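Local coordinates for protein dnab-like replicative helicase (Bacillus phage SPP1, PDB 3BH0) that probably hydrolyses ATP to drive 5'-3' unwinding of duplex DNA during phage replication, this chain being its DnaB-family ATPase domain, at residues 203-214 with 249-258; 275-283 with 293-301. All coordinates share one frame; numbering follows the deposited sequence.

How the interactions relate
Both contacts are partly buried and belong to the same RecA-like ATPase domain, yet they share no element: their centres lie 27 Å apart and their nearest atoms about 7 Å. Interaction 1 sets helix 202-220 beside the short helix 252-256, and side chains do the work there, through hydroxyls, a carboxylate and a salt bridge, with few apolar atoms meeting. Interaction 2 joins strands 278-286 and 292-299 of a hairpin in the antiparallel part of the central sheet, where main-chain hydrogen bonds carry the register and one face is buried and greasy. Strand 259-265, which starts just after D258, runs next to strand 278-286 and so connects the two regions.

Interaction 1 (203-214 with 249-258); sequences TNQISQISRDLK and ESGQLEQDAD
K214 and D258 close one end of this contact: the lysine side chain meets the aspartate at about a right angle, and NZ sits 2.8 Å from OD2, on the syn lone pair of that oxygen. The chain gets there by setting off with CG anti to the backbone N (chi1 173°), bending once at chi2 and then running straight, so that its methylenes pass alongside the D256 carbonyl, CG lying 3.8 Å from O. D258 OD1 pairs with R287 and R68, and K214 NZ also donates to the R68 carbonyl; three cationic side chains thus surround one carboxylate and would probably keep D258 ionised. One turn back, S210 turns its hydroxyl toward the D256 carboxylate, a bond whose details are doubtful because D256 OD2 sits too close to a neighbour. S210 CB meanwhile rests 3.8 Å from L253 CD1.

The two helices run almost side by side, 14° between their directions and 8.8 Å between their axes. In the RecA-like fold of DnaB-family helicases this packs helix 202-220 against the segment leading into strand 259-265 of the central sheet, with L253 also reaching L72 on strand 70-74.

Next to S210, R211 crosses Q252, guanidinium and amide planes nearly perpendicular at 89°, the amide end lying at the guanidinium edge. Further back, S207 OG leans against Q252 CB (3.4 Å) while donating to its own helix at T203 O. I206 puts its CG2 branch 3.4 Å from S250 CB, and beyond it T203 OG1 makes a weak 3.4 Å bond to E249 O.

Interaction 2 (275-283 with 293-301); sequences SKNIVEVII and TVSLAFIKE
V279 and F298 interlock at the open end of this hairpin, away from its connecting loop: the CG2 branch of the valine reaches 3.6 Å from F298 CB, where the phenylalanine side chain leaves the strand, and approaches the ring obliquely. With CG anti to the backbone N (chi1 174°), F298 carries its ring onward and leaves CB as the atom nearest the valine; the ring itself meets that of F305 on the neighbouring strand 304-307, their planes at about 35°. On the same face V281 pushes CG2 against L296 CD1 at 4.1 Å, and I283 extends CD1 to the CG2 branch of V294. Bumps from one strand thus alternate with those of the other, each settling beside a diagonal neighbour; helix 56-62 covers the end of this face, with M61 touching both I283 and V294.

The other face is mixed in character. T293 CG2 fits against the aliphatic part of E280, 3.6 Å from its CB, while the side chains of T293 and I282 lie side by side, pointing the same way, with OG1 near I282 CG2. I278 folds its CG2 over S295 CB and also touches L308.

Strands 278-286 and 292-299 belong to the antiparallel portion of the RecA-like ATPase sheet, and their backbones make two hydrogen-bonded pairs, V279 with L296 and V281 with V294. The V281 N to V294 O bond is 2.6 Å long. F298 N adds a nearly straight bond (176°) to N277 O, just where the type II turn from S275 to I278 feeds into the strand.

With amides and carbonyls paired along the ladder, the chemistry divides by face: the V279, V281, V294 and L296 side is apolar and sealed within the domain, whereas the other mixes E280, T293 and S295 with I278, I282 and A297, most of them partly exposed.

Interaction 1 (203-214 with 249-258)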
loop_
_atom_site.group_PDB
_atom_site.type_symbol
_atom_site.label_atom_id
_atom_site.label_comp_id
_atom_site.label_asym_id
_atom_site.label_seq_id
_atom_site.Cartn_x
_atom_site.Cartn_y
_atom_site.Cartn_z
ATOM N N THR A 203 -0.460 16.673 16.175
ATOM C CA THR A 203 -0.494 15.307 16.695
ATOM C C THR A 203 -1.937 14.797 16.844
ATOM O O THR A 203 -2.240 13.675 16.442
ATOM C CB THR A 203 0.289 15.212 18.041
ATOM O OG1 THR A 203 1.657 15.587 17.820
ATOM C CG2 THR A 203 0.274 13.801 18.618
ATOM N N ASN A 204 -2.819 15.625 17.409
ATOM C CA ASN A 204 -4.253 15.311 17.509
ATOM C C ASN A 204 -4.962 15.108 16.185
ATOM O O ASN A 204 -5.842 14.266 16.073
ATOM C CB ASN A 204 -4.990 16.390 18.313
ATOM C CG ASN A 204 -4.773 16.251 19.803
ATOM O OD1 ASN A 204 -4.010 15.390 20.263
ATOM N ND2 ASN A 204 -5.442 17.097 20.572
ATOM N N GLN A 205 -4.594 15.904 15.193
ATOM C CA GLN A 205 -5.092 15.728 13.839
ATOM C C GLN A 205 -4.678 14.380 13.263
ATOM O O GLN A 205 -5.515 13.667 12.702
ATOM C CB GLN A 205 -4.584 16.846 12.940
ATOM C CG GLN A 205 -5.173 18.233 13.250
ATOM C CD GLN A 205 -4.380 19.330 12.575
ATOM O OE1 GLN A 205 -3.219 19.127 12.210
ATOM N NE2 GLN A 205 -4.992 20.491 12.398
ATOM N N ILE A 206 -3.400 14.022 13.401
ATOM C CA ILE A 206 -2.932 12.726 12.890
ATOM C C ILE A 206 -3.540 11.559 13.682
ATOM O O ILE A 206 -3.881 10.536 13.107
ATOM C CB ILE A 206 -1.388 12.604 12.864
ATOM C CG1 ILE A 206 -0.745 13.733 12.056
ATOM C CG2 ILE A 206 -0.966 11.213 12.389
ATOM C CD1 ILE A 206 -0.974 13.691 10.559
ATOM N N SER A 207 -3.684 11.730 14.994
ATOM C CA SER A 207 -4.363 10.753 15.840
ATOM C C SER A 207 -5.788 10.493 15.351
ATOM O O SER A 207 -6.175 9.331 15.153
ATOM C CB SER A 207 -4.373 11.233 17.291
ATOM O OG SER A 207 -3.083 11.105 17.873
ATOM N N GLN A 208 -6.548 11.574 15.134
ATOM C CA GLN A 208 -7.925 11.485 14.605
ATOM C C GLN A 208 -7.954 10.817 13.242
ATOM O O GLN A 208 -8.710 9.871 13.038
ATOM C CB GLN A 208 -8.596 12.857 14.515
ATOM C CG GLN A 208 -9.807 12.899 13.547
ATOM C CD GLN A 208 -9.409 13.276 12.111
ATOM O OE1 GLN A 208 -8.639 14.210 11.897
ATOM N NE2 GLN A 208 -9.940 12.554 11.134
ATOM N N ILE A 209 -7.121 11.287 12.315
ATOM C CA ILE A 209 -7.028 10.637 11.000
ATOM C C ILE A 209 -6.802 9.130 11.140
ATOM O O ILE A 209 -7.444 8.338 10.460
ATOM C CB ILE A 209 -5.942 11.260 10.102
ATOM C CG1 ILE A 209 -6.303 12.704 9.730
ATOM C CG2 ILE A 209 -5.754 10.396 8.835
ATOM C CD1 ILE A 209 -5.132 13.522 9.179
ATOM N N SER A 210 -5.910 8.743 12.044
ATOM C CA SER A 210 -5.570 7.327 12.262
ATOM C C SER A 210 -6.749 6.495 12.805
ATOM O O SER A 210 -7.085 5.445 12.249
ATOM C CB SER A 210 -4.328 7.220 13.173
ATOM O OG SER A 210 -4.231 5.944 13.803
ATOM N N ARG A 211 -7.378 6.974 13.881
ATOM C CA ARG A 211 -8.556 6.306 14.459
ATOM C C ARG A 211 -9.643 6.116 13.425
ATOM O O ARG A 211 -10.198 5.013 13.294
ATOM C CB ARG A 211 -9.123 7.087 15.654
ATOM C CG ARG A 211 -8.318 6.949 16.918
ATOM C CD ARG A 211 -9.029 7.599 18.094
ATOM N NE ARG A 211 -9.272 9.025 17.873
ATOM C CZ ARG A 211 -8.444 9.981 18.270
ATOM N NH1 ARG A 211 -7.329 9.644 18.899
ATOM N NH2 ARG A 211 -8.725 11.271 18.047
ATOM N N ASP A 212 -9.923 7.186 12.679
ATOM C CA ASP A 212 -10.997 7.193 11.687
ATOM C C ASP A 212 -10.721 6.233 10.520
ATOM O O ASP A 212 -11.652 5.572 10.003
ATOM C CB ASP A 212 -11.289 8.633 11.208
ATOM C CG ASP A 212 -11.868 9.530 12.327
ATOM O OD1 ASP A 212 -12.096 9.017 13.446
ATOM O OD2 ASP A 212 -12.096 10.744 12.107
ATOM N N LEU A 213 -9.443 6.137 10.129
ATOM C CA LEU A 213 -9.039 5.228 9.044
ATOM C C LEU A 213 -9.246 3.781 9.438
ATOM O O LEU A 213 -9.646 2.956 8.618
ATOM C CB LEU A 213 -7.583 5.468 8.597
ATOM C CG LEU A 213 -7.398 6.666 7.659
ATOM C CD1 LEU A 213 -5.933 6.941 7.364
ATOM C CD2 LEU A 213 -8.203 6.519 6.347
ATOM N N LYS A 214 -8.968 3.475 10.697
ATOM C CA LYS A 214 -9.155 2.117 11.212
ATOM C C LYS A 214 -10.658 1.804 11.382
ATOM O O LYS A 214 -11.125 0.719 11.007
ATOM C CB LYS A 214 -8.357 1.932 12.518
ATOM C CG LYS A 214 -8.570 0.610 13.270
ATOM C CD LYS A 214 -8.508 -0.614 12.366
ATOM C CE LYS A 214 -8.617 -1.907 13.158
ATOM N NZ LYS A 214 -8.484 -3.073 12.229
ATOM N N GLU A 249 5.705 12.076 15.300
ATOM C CA GLU A 249 4.778 13.216 15.228
ATOM C C GLU A 249 3.294 12.817 15.156
ATOM O O GLU A 249 2.404 13.678 15.080
ATOM C CB GLU A 249 5.155 14.142 14.050
ATOM C CG GLU A 249 6.616 14.655 14.059
ATOM C CD GLU A 249 7.588 13.774 13.249
ATOM O OE1 GLU A 249 7.393 12.536 13.184
ATOM O OE2 GLU A 249 8.561 14.324 12.678
ATOM N N SER A 250 3.050 11.511 15.223
ATOM C CA SER A 250 1.735 10.928 15.004
ATOM C C SER A 250 1.151 10.274 16.264
ATOM O O SER A 250 -0.029 10.473 16.586
ATOM C CB SER A 250 1.836 9.909 13.861
ATOM O OG SER A 250 2.470 10.479 12.717
ATOM N N GLY A 251 1.989 9.494 16.960
ATOM C CA GLY A 251 1.599 8.742 18.162
ATOM C C GLY A 251 0.651 7.572 17.889
ATOM O O GLY A 251 1.077 6.426 17.684
ATOM N N GLN A 252 -0.642 7.885 17.895
ATOM C CA GLN A 252 -1.730 6.944 17.657
ATOM C C GLN A 252 -1.456 5.931 16.546
ATOM O O GLN A 252 -1.888 4.779 16.616
ATOM C CB GLN A 252 -2.971 7.758 17.318
ATOM C CG GLN A 252 -4.225 6.961 17.090
ATOM C CD GLN A 252 -4.784 6.377 18.368
ATOM O OE1 GLN A 252 -4.694 5.172 18.597
ATOM N NE2 GLN A 252 -5.377 7.232 19.208
ATOM N N LEU A 253 -0.724 6.374 15.530
ATOM C CA LEU A 253 -0.527 5.630 14.285
ATOM C C LEU A 253 -0.079 4.169 14.467
ATOM O O LEU A 253 -0.613 3.272 13.816
ATOM C CB LEU A 253 0.434 6.414 13.369
ATOM C CG LEU A 253 0.312 6.286 11.844
ATOM C CD1 LEU A 253 -1.127 6.315 11.390
ATOM C CD2 LEU A 253 1.086 7.399 11.170
ATOM N N GLU A 254 0.886 3.931 15.357
ATOM C CA GLU A 254 1.374 2.573 15.590
ATOM C C GLU A 254 0.363 1.709 16.346
ATOM O O GLU A 254 0.338 0.485 16.197
ATOM C CB GLU A 254 2.735 2.571 16.302
ATOM C CG GLU A 254 2.699 2.831 17.801
ATOM C CD GLU A 254 4.014 2.479 18.489
ATOM O OE1 GLU A 254 4.658 3.419 19.002
ATOM O OE2 GLU A 254 4.400 1.280 18.514
ATOM N N GLN A 255 -0.476 2.349 17.154
ATOM C CA GLN A 255 -1.477 1.621 17.920
ATOM C C GLN A 255 -2.620 1.111 17.041
ATOM O O GLN A 255 -2.989 -0.057 17.125
ATOM C CB GLN A 255 -1.940 2.453 19.118
ATOM C CG GLN A 255 -0.848 2.460 20.222
ATOM C CD GLN A 255 -1.030 3.537 21.277
ATOM O OE1 GLN A 255 -2.134 3.782 21.742
ATOM N NE2 GLN A 255 0.065 4.178 21.664
ATOM N N ASP A 256 -3.124 1.960 16.153
ATOM C CA ASP A 256 -4.280 1.592 15.331
ATOM C C ASP A 256 -4.021 0.559 14.237
ATOM O O ASP A 256 -4.885 -0.272 13.951
ATOM C CB ASP A 256 -4.943 2.844 14.760
ATOM C CG ASP A 256 -5.558 3.702 15.843
ATOM O OD1 ASP A 256 -6.023 3.133 16.866
ATOM O OD2 ASP A 256 -5.570 4.937 15.688
ATOM N N ALA A 257 -2.831 0.598 13.645
ATOM C CA ALA A 257 -2.502 -0.282 12.530
ATOM C C ALA A 257 -2.339 -1.733 12.974
ATOM O O ALA A 257 -1.774 -2.035 14.028
ATOM C CB ALA A 257 -1.249 0.204 11.813
ATOM N N ASP A 258 -2.855 -2.629 12.156
ATOM C CA ASP A 258 -2.660 -4.049 12.356
ATOM C C ASP A 258 -1.316 -4.459 11.770
ATOM O O ASP A 258 -0.600 -5.293 12.329
ATOM C CB ASP A 258 -3.823 -4.804 11.701
ATOM C CG ASP A 258 -5.162 -4.251 12.142
ATOM O OD1 ASP A 258 -5.388 -4.176 13.375
ATOM O OD2 ASP A 258 -5.955 -3.825 11.278
#

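Interaction 2 (275-283 with 293-301)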
loop_
_atom_site.group_PDB
_atom_site.type_symbol
_atom_site.label_atom_id
_atom_site.label_comp_id
_atom_site.label_asym_id
_atom_site.label_seq_id
_atom_site.Cartn_x
_atom_site.Cartn_y
_atom_site.Cartn_z
ATOM N N SER A 275 24.134 -5.412 -0.395
ATOM C CA SER A 275 22.720 -5.677 -0.672
ATOM C C SER A 275 22.217 -4.859 -1.859
ATOM O O SER A 275 21.076 -4.388 -1.842
ATOM C CB SER A 275 21.866 -5.374 0.573
ATOM O OG SER A 275 22.389 -6.006 1.738
ATOM N N LYS A 276 23.062 -4.709 -2.881
ATOM C CA LYS A 276 22.759 -3.867 -4.052
ATOM C C LYS A 276 21.416 -4.158 -4.715
ATOM O O LYS A 276 21.145 -5.281 -5.117
ATOM C CB LYS A 276 23.867 -3.972 -5.109
ATOM C CG LYS A 276 23.747 -2.906 -6.217
ATOM C CD LYS A 276 24.538 -3.251 -7.484
ATOM C CE LYS A 276 24.643 -2.022 -8.414
ATOM N NZ LYS A 276 25.455 -2.308 -9.644
ATOM N N ASN A 277 20.591 -3.122 -4.834
ATOM C CA ASN A 277 19.275 -3.218 -5.460
ATOM C C ASN A 277 18.280 -4.071 -4.661
ATOM O O ASN A 277 17.353 -4.655 -5.222
ATOM C CB ASN A 277 19.402 -3.713 -6.907
ATOM C CG ASN A 277 20.112 -2.714 -7.817
ATOM O OD1 ASN A 277 20.564 -3.070 -8.904
ATOM N ND2 ASN A 277 20.198 -1.465 -7.389
ATOM N N ILE A 278 18.478 -4.134 -3.346
ATOM C CA ILE A 278 17.542 -4.823 -2.450
ATOM C C ILE A 278 16.725 -3.808 -1.638
ATOM O O ILE A 278 17.274 -2.914 -1.001
ATOM C CB ILE A 278 18.258 -5.820 -1.496
ATOM C CG1 ILE A 278 18.918 -6.977 -2.276
ATOM C CG2 ILE A 278 17.300 -6.332 -0.425
ATOM C CD1 ILE A 278 17.951 -8.008 -2.867
ATOM N N VAL A 279 15.406 -3.946 -1.707
ATOM C CA VAL A 279 14.517 -3.247 -0.817
ATOM C C VAL A 279 14.029 -4.270 0.192
ATOM O O VAL A 279 13.412 -5.271 -0.180
ATOM C CB VAL A 279 13.323 -2.619 -1.570
ATOM C CG1 VAL A 279 12.228 -2.175 -0.593
ATOM C CG2 VAL A 279 13.792 -1.431 -2.384
ATOM N N GLU A 280 14.301 -4.025 1.466
ATOM C CA GLU A 280 13.711 -4.865 2.492
ATOM C C GLU A 280 12.412 -4.284 3.074
ATOM O O GLU A 280 12.327 -3.100 3.446
ATOM C CB GLU A 280 14.724 -5.269 3.564
ATOM C CG GLU A 280 15.392 -4.158 4.331
ATOM C CD GLU A 280 16.381 -4.696 5.373
ATOM O OE1 GLU A 280 17.387 -5.334 4.994
ATOM O OE2 GLU A 280 16.150 -4.481 6.588
ATOM N N VAL A 281 11.392 -5.136 3.093
ATOM C CA VAL A 281 10.129 -4.831 3.714
ATOM C C VAL A 281 10.206 -5.303 5.158
ATOM O O VAL A 281 10.177 -6.503 5.439
ATOM C CB VAL A 281 8.967 -5.501 2.965
ATOM C CG1 VAL A 281 7.647 -5.151 3.604
ATOM C CG2 VAL A 281 8.964 -5.076 1.507
ATOM N N ILE A 282 10.334 -4.353 6.075
ATOM C CA ILE A 282 10.393 -4.682 7.489
ATOM C C ILE A 282 8.999 -4.578 8.099
ATOM O O ILE A 282 8.469 -3.478 8.232
ATOM C CB ILE A 282 11.359 -3.746 8.264
ATOM C CG1 ILE A 282 12.671 -3.579 7.499
ATOM C CG2 ILE A 282 11.570 -4.248 9.692
ATOM C CD1 ILE A 282 13.574 -2.453 8.034
ATOM N N ILE A 283 8.416 -5.729 8.441
ATOM C CA ILE A 283 7.152 -5.829 9.177
ATOM C C ILE A 283 7.440 -5.516 10.653
ATOM O O ILE A 283 7.924 -6.366 11.390
ATOM C CB ILE A 283 6.505 -7.243 9.021
ATOM C CG1 ILE A 283 6.045 -7.493 7.581
ATOM C CG2 ILE A 283 5.290 -7.392 9.911
ATOM C CD1 ILE A 283 7.146 -7.917 6.592
ATOM N N THR A 293 11.547 -9.424 8.480
ATOM C CA THR A 293 11.951 -8.681 7.301
ATOM C C THR A 293 11.799 -9.553 6.068
ATOM O O THR A 293 12.146 -10.724 6.090
ATOM C CB THR A 293 13.428 -8.230 7.433
ATOM O OG1 THR A 293 13.557 -7.308 8.525
ATOM C CG2 THR A 293 13.933 -7.574 6.159
ATOM N N VAL A 294 11.279 -8.967 4.993
ATOM C CA VAL A 294 11.170 -9.616 3.691
ATOM C C VAL A 294 11.938 -8.782 2.643
ATOM O O VAL A 294 11.607 -7.634 2.381
ATOM C CB VAL A 294 9.673 -9.767 3.287
ATOM C CG1 VAL A 294 9.515 -10.079 1.791
ATOM C CG2 VAL A 294 8.968 -10.825 4.171
ATOM N N SER A 295 12.971 -9.370 2.050
ATOM C CA SER A 295 13.776 -8.680 1.054
ATOM C C SER A 295 13.198 -8.876 -0.332
ATOM O O SER A 295 12.666 -9.937 -0.648
ATOM C CB SER A 295 15.221 -9.169 1.104
ATOM O OG SER A 295 15.755 -9.025 2.411
ATOM N N LEU A 296 13.291 -7.840 -1.149
ATOM C CA LEU A 296 12.853 -7.902 -2.534
ATOM C C LEU A 296 13.888 -7.237 -3.428
ATOM O O LEU A 296 14.552 -6.297 -3.018
ATOM C CB LEU A 296 11.518 -7.171 -2.717
ATOM C CG LEU A 296 10.254 -7.584 -1.973
ATOM C CD1 LEU A 296 9.181 -6.554 -2.274
ATOM C CD2 LEU A 296 9.803 -8.970 -2.407
ATOM N N ALA A 297 14.001 -7.733 -4.655
ATOM C CA ALA A 297 14.844 -7.133 -5.676
ATOM C C ALA A 297 14.054 -6.002 -6.305
ATOM O O ALA A 297 12.953 -6.208 -6.798
ATOM C CB ALA A 297 15.246 -8.166 -6.735
ATOM N N PHE A 298 14.624 -4.805 -6.280
ATOM C CA PHE A 298 13.947 -3.634 -6.771
ATOM C C PHE A 298 14.512 -3.291 -8.134
ATOM O O PHE A 298 15.718 -3.074 -8.267
ATOM C CB PHE A 298 14.153 -2.486 -5.784
ATOM C CG PHE A 298 13.619 -1.171 -6.253
ATOM C CD1 PHE A 298 12.314 -1.058 -6.739
ATOM C CD2 PHE A 298 14.403 -0.025 -6.170
ATOM C CE1 PHE A 298 11.810 0.169 -7.150
ATOM C CE2 PHE A 298 13.902 1.217 -6.578
ATOM C CZ PHE A 298 12.605 1.313 -7.067
ATOM N N ILE A 299 13.649 -3.267 -9.144
ATOM C CA ILE A 299 14.065 -2.871 -10.487
ATOM C C ILE A 299 13.709 -1.403 -10.637
ATOM O O ILE A 299 12.599 -1.046 -11.057
ATOM C CB ILE A 299 13.433 -3.745 -11.632
ATOM C CG1 ILE A 299 13.574 -5.252 -11.357
ATOM C CG2 ILE A 299 14.009 -3.363 -13.008
ATOM C CD1 ILE A 299 14.957 -5.729 -10.888
ATOM N N LYS A 300 14.679 -0.573 -10.258
ATOM C CA LYS A 300 14.566 0.879 -10.227
ATOM C C LYS A 300 13.891 1.438 -11.475
ATOM O O LYS A 300 12.782 1.979 -11.404
ATOM C CB LYS A 300 15.957 1.501 -10.038
ATOM C CG LYS A 300 16.520 1.305 -8.640
ATOM C CD LYS A 300 18.061 1.299 -8.569
ATOM C CE LYS A 300 18.564 1.479 -7.107
ATOM N NZ LYS A 300 18.220 0.355 -6.165
ATOM N N GLU A 301 14.560 1.267 -12.612
ATOM C CA GLU A 301 14.134 1.808 -13.895
ATOM C C GLU A 301 12.661 1.529 -14.245
ATOM O O GLU A 301 12.048 2.262 -15.027
ATOM C CB GLU A 301 15.063 1.277 -15.001
ATOM C CG GLU A 301 14.945 -0.243 -15.223
ATOM C CD GLU A 301 15.986 -0.807 -16.177
ATOM O OE1 GLU A 301 16.501 -0.035 -17.023
ATOM O OE2 GLU A 301 16.280 -2.030 -16.077
#